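LpxE (Aquifex aeolicus, PDB 6EBU) is a lipid A 1-phosphatase of the PAP2 family, a membrane protein that probably removes the 1-phosphate of lipid A by hydrolysis. Local coordinates at residues V8-A13 with F150-F155; L96-H101 with G140-Y145; T115-L120 with I131-A136. The protein carries 1 engineered substitution. One frame throughout, in Å; residues are numbered along the deposited sequence.

Contact 1: V8-A13 with F150-F155; sequences VIEDFA and FPLDVF. With BOG (octyl beta-D-glucopyranoside), chain D.
Glu-10 swings its CG beside its own backbone N and anti to the carbonyl carbon (chi1 -40°), and the bend at chi2 then carries CD toward Phe-150 CD2. Leu-152 takes the other course, with CG anti to the backbone N (chi1 169°), and its CD2 points at the N-terminal loop. The contact joins that loop, which precedes helix 13-24, to the first turn of helix 151-170. The sequence here carries the last PAP2 signature, in which His-149 and Asp-153 fit the conserved histidine and aspartate.

Glu-10 CB lies over one face of the Phe-150 ring, 4.0 Å from its centroid and shifted to the rim, a CH-pi contact. Farther out, Glu-10 CD comes within 3.3 Å of Phe-150 CD2, the carboxylate and ring planes about halfway between parallel and perpendicular. The carboxylate of Glu-10 also meets that of Asp-153, their planes well away from parallel. Glu-10 OE1 is 2.8 Å from Asp-153 OD1, a close approach of two acceptor oxygens that is not assigned as a hydrogen bond. Ser-104 OG links the pair by hydrogen bonds to Glu-10 OE1 and Asp-153 OD2. His-149 ND1 makes a weak hydrogen bond to Asp-153 OD2 as well, consistent with the histidine-aspartate pairing of this family.

Beside this polar cluster Leu-152 CD2 carries the apolar part of the contact. It sits at the edge of the Phe-12 ring, 4.1 Å from CE1, and 4.2 Å from Ile-9 CD1. Glu-10 OE2 flanks the same methyl. Asn-15 bridges the two backbones through Glu-10 O and Leu-152 N. Phe-150 holds the N-cap position, and its N gives Asp-153 OD2 a nearly straight bond (2.8 Å, 167°), arriving from above the carboxylate plane.

Contact 2: L96-H101 with G140-Y145; sequences LLFPLH and GYERIY. With BOG (octyl beta-D-glucopyranoside), chain F; BOG (octyl beta-D-glucopyranoside), chain E; BOG (octyl beta-D-glucopyranoside), chain D; SO4 (sulfate ion), chain B.
Phe-98 CE2 comes to the edge of the Arg-143 guanidinium, 3.7 Å from NH1, and Leu-100 CD1 approaches Arg-143 NH2 at 3.6 Å. This arginine fits the last PAP2 signature, in what is probably the phosphate site. The rim of the Phe-98 ring also meets Glu-142 OE1, with ring and carboxylate almost perpendicular. Opposite the Phe-98 edge, NE and NH2 of Arg-143 hold the bound sulfate: both donate to O1, the NH2 bond being 3.0 Å, and NH2 adds a weak bond to O2. Lys-79, Arg-86, His-149 and Gly-108 N grip the same ion, so it may mimic a substrate phosphate.

Glu-142 also positions the arginine: its OE1 takes Arg-143 NH1 on its syn lone pair at 2.8 Å, in the guanidinium plane, which would restrain its rotation. An alanine at Arg-143 would probably leave Glu-142 OE1 without its salt-bridge mate, the sulfate with fewer donors and Phe-98 CE2 without its NH1 neighbour. Phe-98 itself lies between Leu-97 CB over one face and C6' of the octyl glucoside of chain F over the other. Tyr-145, whose OH is hydrogen-bonded to Asp-31, offers its edge to Leu-97, with Leu-97 CD1 resting 3.7 Å from Tyr-145 CD2.

Contact 3: T115-L120 with I131-A136; sequences TIATVL and ILFLYA
This is close apolar packing between two consecutive helices, 108-121 and 126-145, which form an antiparallel hairpin in the PAP2 helical bundle. The two short segments have axes 8.5 Å apart and run at 167° to each other. The small side chain of Ala-117 is consistent with this spacing: its CA is 4.9 Å from that of Leu-132.

That methyl is surrounded on the partner helix. Ala-117 CB stands over the centre of the Phe-133 ring, 4.0 Å from the centroid and only 2° off the ring normal, a CH-pi contact almost exactly along that normal. It also nears the backbone at Leu-132 O (3.4 Å) and the methyl of Ala-136. The Phe-133 ring reaches over the first helix, bringing its CE2 to 3.5 Å from Ala-117 O. Near its CZ lies Thr-118 OG1, a hydroxyl engaged with Phe-114 O within its own helix.

Leu-132 extends the seam in the other direction. Its CG lies beside the backbone N and anti to the carbonyl carbon (chi1 -71°), and beyond it CD1 lands 3.6 Å from Leu-120 CB. One turn away, Ile-116 and Tyr-135 cross at about a right angle, with Ile-116 CD1 3.8 Å from Tyr-135 OH. This hydroxyl hydrogen-bonds Leu-40 O, a tie to the loop between helices 28-37 and 46-56.

The first helix of the hairpin also meets three further helices. Thr-115 and Val-119 lean on helix 61-82, Thr-118 meets Ile-162 and Ile-166 of helix 151-170, and Ile-116 and Leu-120 rest on Leu-49 of helix 46-56.

The three contacts are nested along the chain: contact 3 lies inside the loop closed by contact 2, which in turn lies inside that closed by contact 1. Helix 126-145 serves both contact 2, at its C-terminal end, and contact 3, nearer its start, with centres about 20 Å apart on opposite sides of the chain's centre. Contacts 1 and 2 are neighbours, centres about 14 Å apart, and touch where Val-154 packs on Gly-140, Arg-143 and Ile-144. This packing brings together the ends of helices 126-145 and 151-170 that carry Arg-143 and Asp-153, near the probable phosphate site, while contact 3, about 23 Å from contact 1 between centres, packs the bundle farther away.

Contact 1: V8-A13 with F150-F155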
loop_
_atom_site.group_PDB
_atom_site.type_symbol
_atom_site.label_atom_id
_atom_site.label_comp_id
_atom_site.label_asym_id
_atom_site.label_seq_id
_atom_site.Cartn_x
_atom_site.Cartn_y
_atom_site.Cartn_z
ATOM N N VAL A 8 9.785 -1.515 19.483
ATOM C CA VAL A 8 8.999 -2.244 18.495
ATOM C C VAL A 8 7.568 -1.729 18.599
ATOM O O VAL A 8 6.811 -2.132 19.489
ATOM C CB VAL A 8 9.070 -3.762 18.705
ATOM C CG1 VAL A 8 8.155 -4.480 17.724
ATOM C CG2 VAL A 8 10.502 -4.251 18.551
ATOM N N ILE A 9 7.189 -0.832 17.683
ATOM C CA ILE A 9 5.848 -0.248 17.710
ATOM C C ILE A 9 4.772 -1.193 17.201
ATOM O O ILE A 9 3.582 -0.869 17.305
ATOM C CB ILE A 9 5.801 1.055 16.889
ATOM C CG1 ILE A 9 6.225 0.794 15.442
ATOM C CG2 ILE A 9 6.683 2.126 17.521
ATOM C CD1 ILE A 9 6.120 2.007 14.546
ATOM N N GLU A 10 5.146 -2.350 16.657
ATOM C CA GLU A 10 4.185 -3.294 16.101
ATOM C C GLU A 10 3.619 -4.258 17.137
ATOM O O GLU A 10 2.696 -5.014 16.815
ATOM C CB GLU A 10 4.833 -4.100 14.965
ATOM C CG GLU A 10 5.737 -3.287 14.049
ATOM C CD GLU A 10 5.053 -2.888 12.752
ATOM O OE1 GLU A 10 5.723 -2.887 11.697
ATOM O OE2 GLU A 10 3.843 -2.582 12.784
ATOM N N ASP A 11 4.135 -4.247 18.365
ATOM C CA ASP A 11 3.765 -5.245 19.368
ATOM C C ASP A 11 2.733 -4.649 20.325
ATOM O O ASP A 11 3.020 -4.298 21.468
ATOM C CB ASP A 11 5.016 -5.733 20.101
ATOM C CG ASP A 11 4.747 -6.898 21.049
ATOM O OD1 ASP A 11 3.574 -7.227 21.325
ATOM O OD2 ASP A 11 5.733 -7.495 21.531
ATOM N N PHE A 12 1.507 -4.524 19.821
ATOM C CA PHE A 12 0.354 -4.265 20.672
ATOM C C PHE A 12 -0.784 -5.178 20.235
ATOM O O PHE A 12 -0.799 -5.695 19.114
ATOM C CB PHE A 12 -0.074 -2.783 20.672
ATOM C CG PHE A 12 -0.390 -2.223 19.315
ATOM C CD1 PHE A 12 0.625 -1.805 18.469
ATOM C CD2 PHE A 12 -1.703 -2.067 18.906
ATOM C CE1 PHE A 12 0.334 -1.271 17.229
ATOM C CE2 PHE A 12 -2.000 -1.533 17.666
ATOM C CZ PHE A 12 -0.981 -1.132 16.829
ATOM N N ALA A 13 -1.730 -5.392 21.154
ATOM C CA ALA A 13 -2.695 -6.477 20.997
ATOM C C ALA A 13 -3.533 -6.304 19.736
ATOM O O ALA A 13 -3.747 -7.263 18.984
ATOM C CB ALA A 13 -3.590 -6.564 22.235
ATOM N N PHE A 150 2.057 -5.658 8.938
ATOM C CA PHE A 150 1.082 -5.569 10.011
ATOM C C PHE A 150 -0.018 -4.588 9.636
ATOM O O PHE A 150 0.183 -3.708 8.794
ATOM C CB PHE A 150 1.755 -5.108 11.302
ATOM C CG PHE A 150 2.763 -6.074 11.849
ATOM C CD1 PHE A 150 2.359 -7.187 12.566
ATOM C CD2 PHE A 150 4.118 -5.855 11.666
ATOM C CE1 PHE A 150 3.291 -8.072 13.082
ATOM C CE2 PHE A 150 5.053 -6.735 12.180
ATOM C CZ PHE A 150 4.637 -7.844 12.890
ATOM N N PRO A 151 -1.200 -4.720 10.243
ATOM C CA PRO A 151 -2.263 -3.729 10.003
ATOM C C PRO A 151 -1.846 -2.296 10.287
ATOM O O PRO A 151 -2.364 -1.374 9.643
ATOM C CB PRO A 151 -3.377 -4.192 10.950
ATOM C CG PRO A 151 -3.181 -5.666 11.036
ATOM C CD PRO A 151 -1.694 -5.889 10.993
ATOM N N LEU A 152 -0.934 -2.077 11.235
ATOM C CA LEU A 152 -0.440 -0.725 11.483
ATOM C C LEU A 152 0.280 -0.169 10.259
ATOM O O LEU A 152 0.138 1.015 9.930
ATOM C CB LEU A 152 0.489 -0.721 12.697
ATOM C CG LEU A 152 1.289 0.562 12.935
ATOM C CD1 LEU A 152 0.358 1.722 13.259
ATOM C CD2 LEU A 152 2.320 0.368 14.037
ATOM N N ASP A 153 1.050 -1.014 9.568
ATOM C CA ASP A 153 1.808 -0.556 8.407
ATOM C C ASP A 153 0.887 -0.156 7.262
ATOM O O ASP A 153 1.138 0.844 6.578
ATOM C CB ASP A 153 2.774 -1.644 7.945
ATOM C CG ASP A 153 3.563 -2.249 9.084
ATOM O OD1 ASP A 153 3.885 -1.515 10.042
ATOM O OD2 ASP A 153 3.866 -3.459 9.016
ATOM N N VAL A 154 -0.176 -0.927 7.027
ATOM C CA VAL A 154 -1.044 -0.623 5.896
ATOM C C VAL A 154 -2.000 0.516 6.231
ATOM O O VAL A 154 -2.413 1.264 5.339
ATOM C CB VAL A 154 -1.795 -1.884 5.432
ATOM C CG1 VAL A 154 -0.829 -3.052 5.290
ATOM C CG2 VAL A 154 -2.924 -2.228 6.385
ATOM N N PHE A 155 -2.357 0.684 7.507
ATOM C CA PHE A 155 -3.213 1.804 7.880
ATOM C C PHE A 155 -2.467 3.124 7.746
ATOM O O PHE A 155 -2.989 4.091 7.179
ATOM C CB PHE A 155 -3.735 1.622 9.305
ATOM C CG PHE A 155 -4.603 2.754 9.777
ATOM C CD1 PHE A 155 -5.913 2.870 9.336
ATOM C CD2 PHE A 155 -4.108 3.706 10.654
ATOM C CE1 PHE A 155 -6.715 3.915 9.766
ATOM C CE2 PHE A 155 -4.904 4.752 11.086
ATOM C CZ PHE A 155 -6.209 4.856 10.642
HETATM O O1 BOG D . -7.424 4.317 6.374
HETATM C "C1'" BOG D . -7.922 3.275 5.536
HETATM C "C2'" BOG D . -6.991 2.046 5.635
HETATM C "C3'" BOG D . -7.397 0.977 4.571
HETATM C "C4'" BOG D . -6.372 -0.189 4.604
HETATM C "C5'" BOG D . -7.027 -1.475 4.060
HETATM C "C6'" BOG D . -6.371 -2.706 4.717
HETATM C "C7'" BOG D . -7.454 -3.590 5.332
HETATM C "C8'" BOG D . -6.867 -4.959 5.676
#

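Contact 2: L96-H101 with G140-Y145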
loop_
_atom_site.group_PDB
_atom_site.type_symbol
_atom_site.label_atom_id
_atom_site.label_comp_id
_atom_site.label_asym_id
_atom_site.label_seq_id
_atom_site.Cartn_x
_atom_site.Cartn_y
_atom_site.Cartn_z
ATOM N N LEU A 96 3.603 -16.905 4.776
ATOM C CA LEU A 96 4.360 -15.961 3.966
ATOM C C LEU A 96 4.179 -16.271 2.488
ATOM O O LEU A 96 4.359 -17.417 2.064
ATOM C CB LEU A 96 5.847 -16.017 4.319
ATOM C CG LEU A 96 6.442 -14.893 5.164
ATOM C CD1 LEU A 96 7.960 -14.961 5.109
ATOM C CD2 LEU A 96 5.948 -13.544 4.683
ATOM N N LEU A 97 3.842 -15.247 1.707
ATOM C CA LEU A 97 3.825 -15.364 0.255
ATOM C C LEU A 97 5.064 -14.776 -0.402
ATOM O O LEU A 97 5.431 -15.206 -1.500
ATOM C CB LEU A 97 2.577 -14.686 -0.321
ATOM C CG LEU A 97 1.258 -15.437 -0.134
ATOM C CD1 LEU A 97 0.084 -14.561 -0.527
ATOM C CD2 LEU A 97 1.256 -16.728 -0.937
ATOM N N PHE A 98 5.718 -13.807 0.240
ATOM C CA PHE A 98 6.929 -13.190 -0.278
ATOM C C PHE A 98 7.994 -13.162 0.809
ATOM O O PHE A 98 7.683 -12.900 1.977
ATOM C CB PHE A 98 6.664 -11.759 -0.775
ATOM C CG PHE A 98 5.410 -11.616 -1.592
ATOM C CD1 PHE A 98 5.254 -12.310 -2.782
ATOM C CD2 PHE A 98 4.387 -10.779 -1.174
ATOM C CE1 PHE A 98 4.100 -12.176 -3.535
ATOM C CE2 PHE A 98 3.230 -10.642 -1.924
ATOM C CZ PHE A 98 3.088 -11.341 -3.105
ATOM N N PRO A 99 9.257 -13.429 0.462
ATOM C CA PRO A 99 10.341 -13.467 1.471
ATOM C C PRO A 99 10.827 -12.076 1.865
ATOM O O PRO A 99 11.912 -11.618 1.493
ATOM C CB PRO A 99 11.428 -14.291 0.762
ATOM C CG PRO A 99 10.811 -14.799 -0.525
ATOM C CD PRO A 99 9.737 -13.831 -0.866
ATOM N N LEU A 100 10.009 -11.374 2.644
ATOM C CA LEU A 100 10.347 -10.054 3.157
ATOM C C LEU A 100 10.422 -10.114 4.677
ATOM O O LEU A 100 9.624 -10.809 5.316
ATOM C CB LEU A 100 9.319 -9.013 2.714
ATOM C CG LEU A 100 9.141 -8.867 1.201
ATOM C CD1 LEU A 100 8.100 -7.807 0.882
ATOM C CD2 LEU A 100 10.471 -8.544 0.539
ATOM N N HIS A 101 11.376 -9.383 5.256
ATOM C CA HIS A 101 11.670 -9.552 6.675
ATOM C C HIS A 101 11.806 -8.244 7.454
ATOM O O HIS A 101 11.527 -8.217 8.657
ATOM C CB HIS A 101 12.949 -10.381 6.843
ATOM C CG HIS A 101 12.811 -11.805 6.400
ATOM N ND1 HIS A 101 12.218 -12.773 7.180
ATOM C CD2 HIS A 101 13.194 -12.426 5.258
ATOM C CE1 HIS A 101 12.239 -13.929 6.539
ATOM N NE2 HIS A 101 12.826 -13.744 5.370
ATOM N N GLY A 140 -3.614 -3.051 0.268
ATOM C CA GLY A 140 -3.402 -3.066 1.706
ATOM C C GLY A 140 -3.741 -4.408 2.328
ATOM O O GLY A 140 -2.997 -4.919 3.169
ATOM N N TYR A 141 -4.864 -5.001 1.914
ATOM C CA TYR A 141 -5.214 -6.331 2.403
ATOM C C TYR A 141 -4.214 -7.372 1.919
ATOM O O TYR A 141 -3.895 -8.323 2.644
ATOM C CB TYR A 141 -6.633 -6.699 1.961
ATOM C CG TYR A 141 -7.224 -7.884 2.697
ATOM C CD1 TYR A 141 -6.844 -9.184 2.383
ATOM C CD2 TYR A 141 -8.162 -7.704 3.706
ATOM C CE1 TYR A 141 -7.375 -10.267 3.052
ATOM C CE2 TYR A 141 -8.702 -8.784 4.382
ATOM C CZ TYR A 141 -8.306 -10.064 4.049
ATOM O OH TYR A 141 -8.836 -11.145 4.712
ATOM N N GLU A 142 -3.704 -7.208 0.696
ATOM C CA GLU A 142 -2.766 -8.184 0.150
ATOM C C GLU A 142 -1.477 -8.235 0.964
ATOM O O GLU A 142 -0.921 -9.316 1.191
ATOM C CB GLU A 142 -2.471 -7.858 -1.314
ATOM C CG GLU A 142 -1.331 -8.648 -1.921
ATOM C CD GLU A 142 -0.108 -7.789 -2.155
ATOM O OE1 GLU A 142 0.963 -8.108 -1.600
ATOM O OE2 GLU A 142 -0.224 -6.786 -2.887
ATOM N N ARG A 143 -0.992 -7.078 1.422
ATOM C CA ARG A 143 0.249 -7.054 2.193
ATOM C C ARG A 143 0.110 -7.846 3.488
ATOM O O ARG A 143 1.036 -8.559 3.892
ATOM C CB ARG A 143 0.663 -5.610 2.488
ATOM C CG ARG A 143 0.805 -4.725 1.255
ATOM C CD ARG A 143 1.574 -5.430 0.153
ATOM N NE ARG A 143 3.017 -5.283 0.310
ATOM C CZ ARG A 143 3.915 -6.091 -0.242
ATOM N NH1 ARG A 143 3.519 -7.114 -0.987
ATOM N NH2 ARG A 143 5.210 -5.878 -0.046
ATOM N N ILE A 144 -1.042 -7.738 4.152
ATOM C CA ILE A 144 -1.259 -8.490 5.383
ATOM C C ILE A 144 -1.464 -9.967 5.074
ATOM O O ILE A 144 -0.917 -10.839 5.758
ATOM C CB ILE A 144 -2.448 -7.904 6.165
ATOM C CG1 ILE A 144 -2.313 -6.385 6.280
ATOM C CG2 ILE A 144 -2.544 -8.536 7.549
ATOM C CD1 ILE A 144 -3.497 -5.723 6.928
ATOM N N TYR A 145 -2.252 -10.272 4.037
ATOM C CA TYR A 145 -2.474 -11.664 3.665
ATOM C C TYR A 145 -1.173 -12.352 3.276
ATOM O O TYR A 145 -0.995 -13.545 3.555
ATOM C CB TYR A 145 -3.485 -11.752 2.519
ATOM C CG TYR A 145 -3.844 -13.173 2.150
ATOM C CD1 TYR A 145 -4.892 -13.831 2.782
ATOM C CD2 TYR A 145 -3.124 -13.864 1.184
ATOM C CE1 TYR A 145 -5.218 -15.135 2.455
ATOM C CE2 TYR A 145 -3.441 -15.163 0.851
ATOM C CZ TYR A 145 -4.487 -15.797 1.490
ATOM O OH TYR A 145 -4.803 -17.097 1.165
HETATM O O1 BOG F . 8.847 -3.727 -2.348
HETATM C "C1'" BOG F . 7.669 -3.586 -3.140
HETATM C "C2'" BOG F . 7.581 -4.763 -4.137
HETATM C "C3'" BOG F . 6.085 -5.058 -4.472
HETATM C "C4'" BOG F . 5.791 -6.573 -4.299
HETATM C "C5'" BOG F . 6.480 -7.101 -3.020
HETATM C "C6'" BOG F . 6.506 -8.644 -3.042
HETATM C "C7'" BOG F . 7.640 -9.138 -3.936
HETATM C "C8'" BOG F . 8.986 -8.766 -3.309
HETATM O O1 BOG E . 11.350 -1.554 1.899
HETATM C "C1'" BOG E . 11.958 -2.736 1.386
HETATM C "C2'" BOG E . 11.941 -3.825 2.479
HETATM C "C3'" BOG E . 13.124 -4.813 2.245
HETATM C "C4'" BOG E . 13.044 -5.966 3.282
HETATM C "C5'" BOG E . 14.290 -6.863 3.139
HETATM C "C6'" BOG E . 14.082 -8.158 3.949
HETATM C "C7'" BOG E . 15.328 -9.031 3.836
HETATM C "C8'" BOG E . 14.969 -10.351 3.150
HETATM O O1 BOG D . -7.424 4.317 6.374
HETATM C "C1'" BOG D . -7.922 3.275 5.536
HETATM C "C2'" BOG D . -6.991 2.046 5.635
HETATM C "C3'" BOG D . -7.397 0.977 4.571
HETATM C "C4'" BOG D . -6.372 -0.189 4.604
HETATM C "C5'" BOG D . -7.027 -1.475 4.060
HETATM C "C6'" BOG D . -6.371 -2.706 4.717
HETATM C "C7'" BOG D . -7.454 -3.590 5.332
HETATM C "C8'" BOG D . -6.867 -4.959 5.676
HETATM S S SO4 B . 6.598 -2.532 1.067
HETATM O O1 SO4 B . 5.233 -3.038 0.933
HETATM O O2 SO4 B . 7.526 -3.651 1.174
HETATM O O3 SO4 B . 6.680 -1.709 2.270
HETATM O O4 SO4 B . 6.938 -1.726 -0.103
#

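Contact 3: T115-L120 with I131-A136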
loop_
_atom_site.group_PDB
_atom_site.type_symbol
_atom_site.label_atom_id
_atom_site.label_comp_id
_atom_site.label_asym_id
_atom_site.label_seq_id
_atom_site.Cartn_x
_atom_site.Cartn_y
_atom_site.Cartn_z
ATOM N N THR A 115 -2.107 6.612 -2.924
ATOM C CA THR A 115 -1.725 7.828 -3.635
ATOM C C THR A 115 -2.316 7.840 -5.038
ATOM O O THR A 115 -2.854 8.857 -5.492
ATOM C CB THR A 115 -0.202 7.942 -3.704
ATOM O OG1 THR A 115 0.349 7.884 -2.384
ATOM C CG2 THR A 115 0.196 9.240 -4.354
ATOM N N ILE A 116 -2.213 6.713 -5.742
ATOM C CA ILE A 116 -2.815 6.594 -7.066
ATOM C C ILE A 116 -4.321 6.804 -6.983
ATOM O O ILE A 116 -4.902 7.586 -7.746
ATOM C CB ILE A 116 -2.466 5.227 -7.684
ATOM C CG1 ILE A 116 -0.965 5.138 -7.961
ATOM C CG2 ILE A 116 -3.283 4.980 -8.946
ATOM C CD1 ILE A 116 -0.488 3.747 -8.330
ATOM N N ALA A 117 -4.974 6.120 -6.040
ATOM C CA ALA A 117 -6.428 6.203 -5.945
ATOM C C ALA A 117 -6.886 7.603 -5.554
ATOM O O ALA A 117 -7.924 8.072 -6.030
ATOM C CB ALA A 117 -6.951 5.167 -4.949
ATOM N N THR A 118 -6.134 8.287 -4.691
ATOM C CA THR A 118 -6.540 9.623 -4.259
ATOM C C THR A 118 -6.438 10.628 -5.403
ATOM O O THR A 118 -7.371 11.404 -5.645
ATOM C CB THR A 118 -5.690 10.072 -3.067
ATOM O OG1 THR A 118 -5.953 9.223 -1.942
ATOM C CG2 THR A 118 -5.999 11.510 -2.690
ATOM N N VAL A 119 -5.318 10.618 -6.130
ATOM C CA VAL A 119 -5.105 11.608 -7.182
ATOM C C VAL A 119 -5.997 11.320 -8.386
ATOM O O VAL A 119 -6.531 12.242 -9.014
ATOM C CB VAL A 119 -3.617 11.654 -7.576
ATOM C CG1 VAL A 119 -3.403 12.564 -8.780
ATOM C CG2 VAL A 119 -2.773 12.113 -6.395
ATOM N N LEU A 120 -6.180 10.044 -8.726
ATOM C CA LEU A 120 -6.934 9.715 -9.929
ATOM C C LEU A 120 -8.442 9.714 -9.710
ATOM O O LEU A 120 -9.189 9.809 -10.687
ATOM C CB LEU A 120 -6.484 8.361 -10.482
ATOM C CG LEU A 120 -5.030 8.290 -10.962
ATOM C CD1 LEU A 120 -4.815 7.088 -11.868
ATOM C CD2 LEU A 120 -4.622 9.579 -11.669
ATOM N N ILE A 131 -13.717 1.917 -7.997
ATOM C CA ILE A 131 -12.747 0.999 -8.593
ATOM C C ILE A 131 -11.353 1.267 -8.037
ATOM O O ILE A 131 -10.633 0.344 -7.637
ATOM C CB ILE A 131 -12.776 1.120 -10.127
ATOM C CG1 ILE A 131 -14.046 0.481 -10.694
ATOM C CG2 ILE A 131 -11.527 0.504 -10.745
ATOM C CD1 ILE A 131 -14.309 0.829 -12.145
ATOM N N LEU A 132 -10.954 2.538 -8.004
ATOM C CA LEU A 132 -9.605 2.884 -7.568
ATOM C C LEU A 132 -9.404 2.602 -6.084
ATOM O O LEU A 132 -8.348 2.102 -5.680
ATOM C CB LEU A 132 -9.323 4.350 -7.878
ATOM C CG LEU A 132 -9.157 4.659 -9.363
ATOM C CD1 LEU A 132 -9.151 6.158 -9.594
ATOM C CD2 LEU A 132 -7.878 4.023 -9.886
ATOM N N PHE A 133 -10.401 2.912 -5.255
ATOM C CA PHE A 133 -10.238 2.717 -3.822
ATOM C C PHE A 133 -10.464 1.274 -3.393
ATOM O O PHE A 133 -9.970 0.878 -2.332
ATOM C CB PHE A 133 -11.159 3.665 -3.055
ATOM C CG PHE A 133 -10.559 5.023 -2.844
ATOM C CD1 PHE A 133 -9.655 5.240 -1.817
ATOM C CD2 PHE A 133 -10.866 6.070 -3.694
ATOM C CE1 PHE A 133 -9.084 6.483 -1.628
ATOM C CE2 PHE A 133 -10.298 7.316 -3.510
ATOM C CZ PHE A 133 -9.405 7.523 -2.476
ATOM N N LEU A 134 -11.181 0.478 -4.188
ATOM C CA LEU A 134 -11.167 -0.964 -3.963
ATOM C C LEU A 134 -9.802 -1.548 -4.299
ATOM O O LEU A 134 -9.310 -2.444 -3.601
ATOM C CB LEU A 134 -12.254 -1.651 -4.788
ATOM C CG LEU A 134 -12.307 -3.168 -4.589
ATOM C CD1 LEU A 134 -12.906 -3.511 -3.230
ATOM C CD2 LEU A 134 -13.070 -3.851 -5.714
ATOM N N TYR A 135 -9.177 -1.052 -5.370
ATOM C CA TYR A 135 -7.828 -1.489 -5.711
ATOM C C TYR A 135 -6.853 -1.160 -4.587
ATOM O O TYR A 135 -6.055 -2.009 -4.173
ATOM C CB TYR A 135 -7.395 -0.840 -7.028
ATOM C CG TYR A 135 -5.924 -0.512 -7.109
ATOM C CD1 TYR A 135 -4.990 -1.494 -7.399
ATOM C CD2 TYR A 135 -5.469 0.785 -6.898
ATOM C CE1 TYR A 135 -3.642 -1.199 -7.474
ATOM C CE2 TYR A 135 -4.125 1.090 -6.970
ATOM C CZ TYR A 135 -3.215 0.094 -7.258
ATOM O OH TYR A 135 -1.873 0.394 -7.328
ATOM N N ALA A 136 -6.920 0.068 -4.066
ATOM C CA ALA A 136 -6.049 0.454 -2.959
ATOM C C ALA A 136 -6.306 -0.402 -1.726
ATOM O O ALA A 136 -5.364 -0.796 -1.029
ATOM C CB ALA A 136 -6.241 1.935 -2.630
#